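Local coordinates for arginine kinase (Cydia pomonella granulosis virus, PDB 6VVG) that acts as a protein kinase, probably on serine or threonine residues, with an activity that relies on side-to-side dimerization, at the interface of chains A and B. Coordinates in Å, arbitrary orientation; residue numbers count along the deposited sequence, not the author numbering. Chains: chain A/B, Arginine kinase.

Side-to-side pairing of two kinase N-lobes is seen here in a periphery and a core. The centres of the C-alpha atoms of contact 1 and contact 2 lie about 18 Å apart, and the residues of the two patches do not overlap. In contact 1 the start of the N-terminal helix of chain B rests on strands 17-22 and 45-51 of chain A. In contact 2 the αC helices (59-66 in chain A, 58-66 in chain B) and strands 76-82 of both chains meet directly. Two-fold symmetry repeats each patch with chains exchanged, so the N-terminal helices would brace a dimer whose centre is aromatic packing and strand pairing.

Contact 1: the interface of chains A and B. Residues chain A 17, 19, 50; chain B 3-4, 6.
A:Ile19 and A:Ile50 receive the beginning of the N-terminal helix of chain B, meeting B:Ser4 and B:Ser6 across a small patch that hides 112 Å² in all. The interaction is van der Waals in kind: no nitrogen or oxygen of one chain comes within bonding reach of the other, and the two serines present their carbon skeletons as much as their hydroxyls.

The first apolar contact lies at strand 17-22. The methylene CG1 of A:Ile19 sits against the first residue of helix 4-15, 3.8 Å from CA of B:Ser4. The backbone N of B:Ser4 is a further near neighbour, not bonded, 3.7 Å from CG1 of A:Ile19. The torsion about CB-CG1 (chi2 -89°) sets the terminal methyl CD1 farther from B:Ser4 than CG1 is, so it is the flank of the isoleucine that bears on the helix start.

A:Ile50, on strand 45-51, does the opposite. Its chain is extended (chi2 173°), which carries CD1 out to the front, and this methyl touches CB of B:Ser6 at 3.7 Å. The hydroxyl OG of B:Ser6 lies alongside, 3.8 Å from CD1 of A:Ile50. On the approach to the helix, the carbonyl O of B:Pro3 comes to 4.0 Å from CD1 of A:Ile50, so one methyl meets both the lead-in and the first turn.

At the A:Tyr17 end a hydroxyl and a carbonyl come near each other, too far apart for a hydrogen bond. The ring of A:Tyr17 points away from chain B, and the residue takes part through its backbone. This arrangement illustrates how a helix end can rest on a sheet through apolar contact without cross-chain hydrogen bonds in this patch, and may add a modest brace to the dimer. At its margin, the hydroxyl OG of B:Ser4 stands 4.1 Å from the backbone carbonyl O of A:Tyr17.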
loop_
_atom_site.group_PDB
_atom_site.type_symbol
_atom_site.label_atom_id
_atom_site.label_comp_id
_atom_site.label_asym_id
_atom_site.label_seq_id
_atom_site.Cartn_x
_atom_site.Cartn_y
_atom_site.Cartn_z
ATOM N N TYR A 17 -27.072 -0.315 -7.888
ATOM C CA TYR A 17 -26.417 0.500 -8.901
ATOM C C TYR A 17 -26.787 0.037 -10.305
ATOM O O TYR A 17 -26.820 -1.162 -10.594
ATOM C CB TYR A 17 -24.903 0.445 -8.706
ATOM C CG TYR A 17 -24.419 1.285 -7.547
ATOM C CD1 TYR A 17 -24.219 2.649 -7.695
ATOM C CD2 TYR A 17 -24.170 0.717 -6.304
ATOM C CE1 TYR A 17 -23.780 3.425 -6.641
ATOM C CE2 TYR A 17 -23.728 1.485 -5.243
ATOM C CZ TYR A 17 -23.537 2.839 -5.418
ATOM O OH TYR A 17 -23.098 3.611 -4.367
ATOM N N ILE A 19 -26.196 0.996 -14.613
ATOM C CA ILE A 19 -25.162 1.537 -15.488
ATOM C C ILE A 19 -25.801 2.463 -16.512
ATOM O O ILE A 19 -26.740 2.075 -17.218
ATOM C CB ILE A 19 -24.386 0.404 -16.180
ATOM C CG1 ILE A 19 -23.716 -0.488 -15.132
ATOM C CG2 ILE A 19 -23.366 0.975 -17.151
ATOM C CD1 ILE A 19 -22.324 -0.039 -14.732
ATOM N N ILE A 50 -14.547 -0.964 -13.344
ATOM C CA ILE A 50 -14.453 -2.418 -13.354
ATOM C C ILE A 50 -13.040 -2.795 -13.775
ATOM O O ILE A 50 -12.588 -2.416 -14.862
ATOM C CB ILE A 50 -15.489 -3.035 -14.307
ATOM C CG1 ILE A 50 -16.912 -2.700 -13.854
ATOM C CG2 ILE A 50 -15.305 -4.542 -14.387
ATOM C CD1 ILE A 50 -17.990 -3.137 -14.835
ATOM N N PRO B 3 -20.898 -5.104 -18.134
ATOM C CA PRO B 3 -21.843 -3.983 -18.045
ATOM C C PRO B 3 -22.496 -3.987 -16.673
ATOM O O PRO B 3 -21.781 -4.099 -15.677
ATOM C CB PRO B 3 -22.835 -4.285 -19.164
ATOM C CG PRO B 3 -22.871 -5.824 -19.197
ATOM C CD PRO B 3 -21.590 -6.349 -18.512
ATOM N N SER B 4 -23.823 -3.882 -16.600
ATOM C CA SER B 4 -24.480 -4.160 -15.330
ATOM C C SER B 4 -24.384 -5.637 -14.970
ATOM O O SER B 4 -24.493 -5.988 -13.789
ATOM C CB SER B 4 -25.945 -3.724 -15.370
ATOM O OG SER B 4 -26.366 -3.326 -14.074
ATOM N N SER B 6 -21.804 -7.255 -14.788
ATOM C CA SER B 6 -20.648 -7.419 -13.914
ATOM C C SER B 6 -21.031 -7.219 -12.452
ATOM O O SER B 6 -20.522 -7.920 -11.569
ATOM C CB SER B 6 -19.541 -6.447 -14.325
ATOM O OG SER B 6 -19.159 -6.655 -15.675
#

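Contact 2: the interface of chains A and B. Residues chain A 61, 65, 76-79; chain B 56, 58, 61, 79-81.
A:Phe79 and B:Phe81 pair as an antiparallel beta bridge, A:Phe79 N donating to B:Phe81 O at 3.1 Å and B:Phe81 N to A:Phe79 O at 2.7 Å, the second bond nearly straight (169° at H). A water also links the side-chain OD1 of A:Asn78 to the carbonyl O of B:Phe81.

Beside this bridge, A:Phe61 of the αC helix (59-66) enters a cluster of aromatic rings. With CG anti to the backbone N (chi1 175°), its ring projects toward chain B. The rim of B:Phe79 points at one face of it, planes 87° apart, with CE2 of B:Phe79 3.6 Å from CZ of A:Phe61. The side chain of A:Ile65 backs the opposite face. A:Phe61 in turn directs its own edge at B:Phe81, CE1 lying 3.6 Å from CG of that ring. Farther out, the tip of B:Phe81 meets A:Ile65 end to end, CZ to CD1 at 3.4 Å. A:Phe79 and B:Phe79 cross at about a right angle, CE2 of A:Phe79 lying 3.6 Å from CD2 of B:Phe79. B:Phe56 touches A:Phe61 edge on, and OG of B:Ser58 abuts the branch of A:Ile65.

The bridge joins the two N-lobes, while the phenylalanines pack helix 59-66 against the partner; kinase activity relies on this αC-centred side-to-side dimer, plausibly because the partner steadies the regulatory helix.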
loop_
_atom_site.group_PDB
_atom_site.type_symbol
_atom_site.label_atom_id
_atom_site.label_comp_id
_atom_site.label_asym_id
_atom_site.label_seq_id
_atom_site.Cartn_x
_atom_site.Cartn_y
_atom_site.Cartn_z
ATOM N N PHE A 61 -6.517 1.085 -3.779
ATOM C CA PHE A 61 -7.458 1.187 -2.668
ATOM C C PHE A 61 -6.922 2.117 -1.586
ATOM O O PHE A 61 -7.645 2.981 -1.078
ATOM C CB PHE A 61 -7.738 -0.211 -2.105
ATOM C CG PHE A 61 -8.611 -0.214 -0.882
ATOM C CD1 PHE A 61 -9.946 0.144 -0.967
ATOM C CD2 PHE A 61 -8.096 -0.579 0.351
ATOM C CE1 PHE A 61 -10.752 0.142 0.157
ATOM C CE2 PHE A 61 -8.896 -0.582 1.478
ATOM C CZ PHE A 61 -10.227 -0.218 1.380
ATOM N N ILE A 65 -8.511 5.675 0.305
ATOM C CA ILE A 65 -8.768 5.721 1.741
ATOM C C ILE A 65 -7.885 6.766 2.408
ATOM O O ILE A 65 -8.367 7.628 3.153
ATOM C CB ILE A 65 -8.551 4.333 2.370
ATOM C CG1 ILE A 65 -9.499 3.301 1.758
ATOM C CG2 ILE A 65 -8.719 4.409 3.884
ATOM C CD1 ILE A 65 -10.954 3.691 1.793
ATOM N N LEU A 76 -13.882 7.086 -2.313
ATOM C CA LEU A 76 -14.303 5.738 -2.674
ATOM C C LEU A 76 -15.472 5.329 -1.784
ATOM O O LEU A 76 -15.340 5.295 -0.557
ATOM C CB LEU A 76 -13.151 4.746 -2.523
ATOM C CG LEU A 76 -13.464 3.300 -2.905
ATOM C CD1 LEU A 76 -13.580 3.175 -4.418
ATOM C CD2 LEU A 76 -12.408 2.348 -2.363
ATOM N N HIS A 77 -16.604 5.001 -2.403
ATOM C CA HIS A 77 -17.809 4.672 -1.651
ATOM C C HIS A 77 -17.952 3.171 -1.432
ATOM O O HIS A 77 -18.260 2.733 -0.320
ATOM C CB HIS A 77 -19.031 5.235 -2.376
ATOM C CG HIS A 77 -19.178 6.715 -2.228
ATOM N ND1 HIS A 77 -19.424 7.315 -1.012
ATOM C CD2 HIS A 77 -19.085 7.719 -3.132
ATOM C CE1 HIS A 77 -19.493 8.623 -1.176
ATOM N NE2 HIS A 77 -19.295 8.895 -2.453
ATOM N N ASN A 78 -17.720 2.371 -2.469
ATOM C CA ASN A 78 -17.760 0.922 -2.347
ATOM C C ASN A 78 -16.619 0.326 -3.155
ATOM O O ASN A 78 -16.140 0.932 -4.115
ATOM C CB ASN A 78 -19.093 0.345 -2.832
ATOM C CG ASN A 78 -20.283 0.964 -2.133
ATOM O OD1 ASN A 78 -20.787 0.425 -1.148
ATOM N ND2 ASN A 78 -20.739 2.104 -2.638
ATOM N N PHE A 79 -16.194 -0.874 -2.762
ATOM C CA PHE A 79 -15.108 -1.566 -3.442
ATOM C C PHE A 79 -15.255 -3.052 -3.156
ATOM O O PHE A 79 -15.350 -3.458 -1.994
ATOM C CB PHE A 79 -13.744 -1.037 -2.982
ATOM C CG PHE A 79 -12.581 -1.865 -3.442
ATOM C CD1 PHE A 79 -12.386 -2.146 -4.788
ATOM C CD2 PHE A 79 -11.673 -2.353 -2.522
ATOM C CE1 PHE A 79 -11.305 -2.913 -5.197
ATOM C CE2 PHE A 79 -10.596 -3.114 -2.922
ATOM C CZ PHE A 79 -10.409 -3.396 -4.259
ATOM N N PHE B 56 -10.218 0.405 9.646
ATOM C CA PHE B 56 -9.509 -0.581 8.842
ATOM C C PHE B 56 -8.199 0.008 8.334
ATOM O O PHE B 56 -8.184 1.084 7.728
ATOM C CB PHE B 56 -10.401 -1.024 7.679
ATOM C CG PHE B 56 -9.751 -1.989 6.730
ATOM C CD1 PHE B 56 -9.418 -3.268 7.137
ATOM C CD2 PHE B 56 -9.488 -1.618 5.420
ATOM C CE1 PHE B 56 -8.826 -4.160 6.260
ATOM C CE2 PHE B 56 -8.894 -2.503 4.538
ATOM C CZ PHE B 56 -8.564 -3.776 4.958
ATOM N N SER B 58 -5.792 0.100 5.640
ATOM C CA SER B 58 -5.874 -0.278 4.234
ATOM C C SER B 58 -4.761 -1.237 3.837
ATOM O O SER B 58 -4.967 -2.111 2.989
ATOM C CB SER B 58 -5.820 0.971 3.352
ATOM O OG SER B 58 -6.993 1.751 3.493
ATOM N N PHE B 61 -5.116 -5.110 3.415
ATOM C CA PHE B 61 -5.505 -5.631 2.109
ATOM C C PHE B 61 -4.287 -5.830 1.216
ATOM O O PHE B 61 -4.150 -6.870 0.559
ATOM C CB PHE B 61 -6.518 -4.670 1.481
ATOM C CG PHE B 61 -6.879 -4.992 0.067
ATOM C CD1 PHE B 61 -7.581 -6.145 -0.238
ATOM C CD2 PHE B 61 -6.533 -4.129 -0.958
ATOM C CE1 PHE B 61 -7.917 -6.438 -1.545
ATOM C CE2 PHE B 61 -6.866 -4.416 -2.265
ATOM C CZ PHE B 61 -7.559 -5.572 -2.559
ATOM N N PHE B 79 -12.797 -9.169 -0.939
ATOM C CA PHE B 79 -12.719 -8.045 -0.016
ATOM C C PHE B 79 -13.817 -7.066 -0.400
ATOM O O PHE B 79 -13.915 -6.671 -1.566
ATOM C CB PHE B 79 -11.341 -7.374 -0.064
ATOM C CG PHE B 79 -11.258 -6.095 0.724
ATOM C CD1 PHE B 79 -11.626 -6.053 2.062
ATOM C CD2 PHE B 79 -10.803 -4.933 0.125
ATOM C CE1 PHE B 79 -11.546 -4.871 2.780
ATOM C CE2 PHE B 79 -10.718 -3.753 0.836
ATOM C CZ PHE B 79 -11.089 -3.720 2.164
ATOM N N VAL B 80 -14.650 -6.701 0.569
ATOM C CA VAL B 80 -15.742 -5.758 0.364
ATOM C C VAL B 80 -15.521 -4.583 1.303
ATOM O O VAL B 80 -15.414 -4.769 2.522
ATOM C CB VAL B 80 -17.115 -6.405 0.613
ATOM C CG1 VAL B 80 -18.232 -5.416 0.293
ATOM C CG2 VAL B 80 -17.265 -7.676 -0.207
ATOM N N PHE B 81 -15.449 -3.381 0.742
ATOM C CA PHE B 81 -15.318 -2.161 1.523
ATOM C C PHE B 81 -16.561 -1.301 1.342
ATOM O O PHE B 81 -17.059 -1.139 0.223
ATOM C CB PHE B 81 -14.078 -1.359 1.121
ATOM C CG PHE B 81 -14.021 0.011 1.744
ATOM C CD1 PHE B 81 -13.483 0.192 3.008
ATOM C CD2 PHE B 81 -14.510 1.116 1.069
ATOM C CE1 PHE B 81 -13.435 1.449 3.584
ATOM C CE2 PHE B 81 -14.463 2.372 1.640
ATOM C CZ PHE B 81 -13.926 2.537 2.899
HETATM O O HOH W 1 -19.582 -2.423 -1.250
#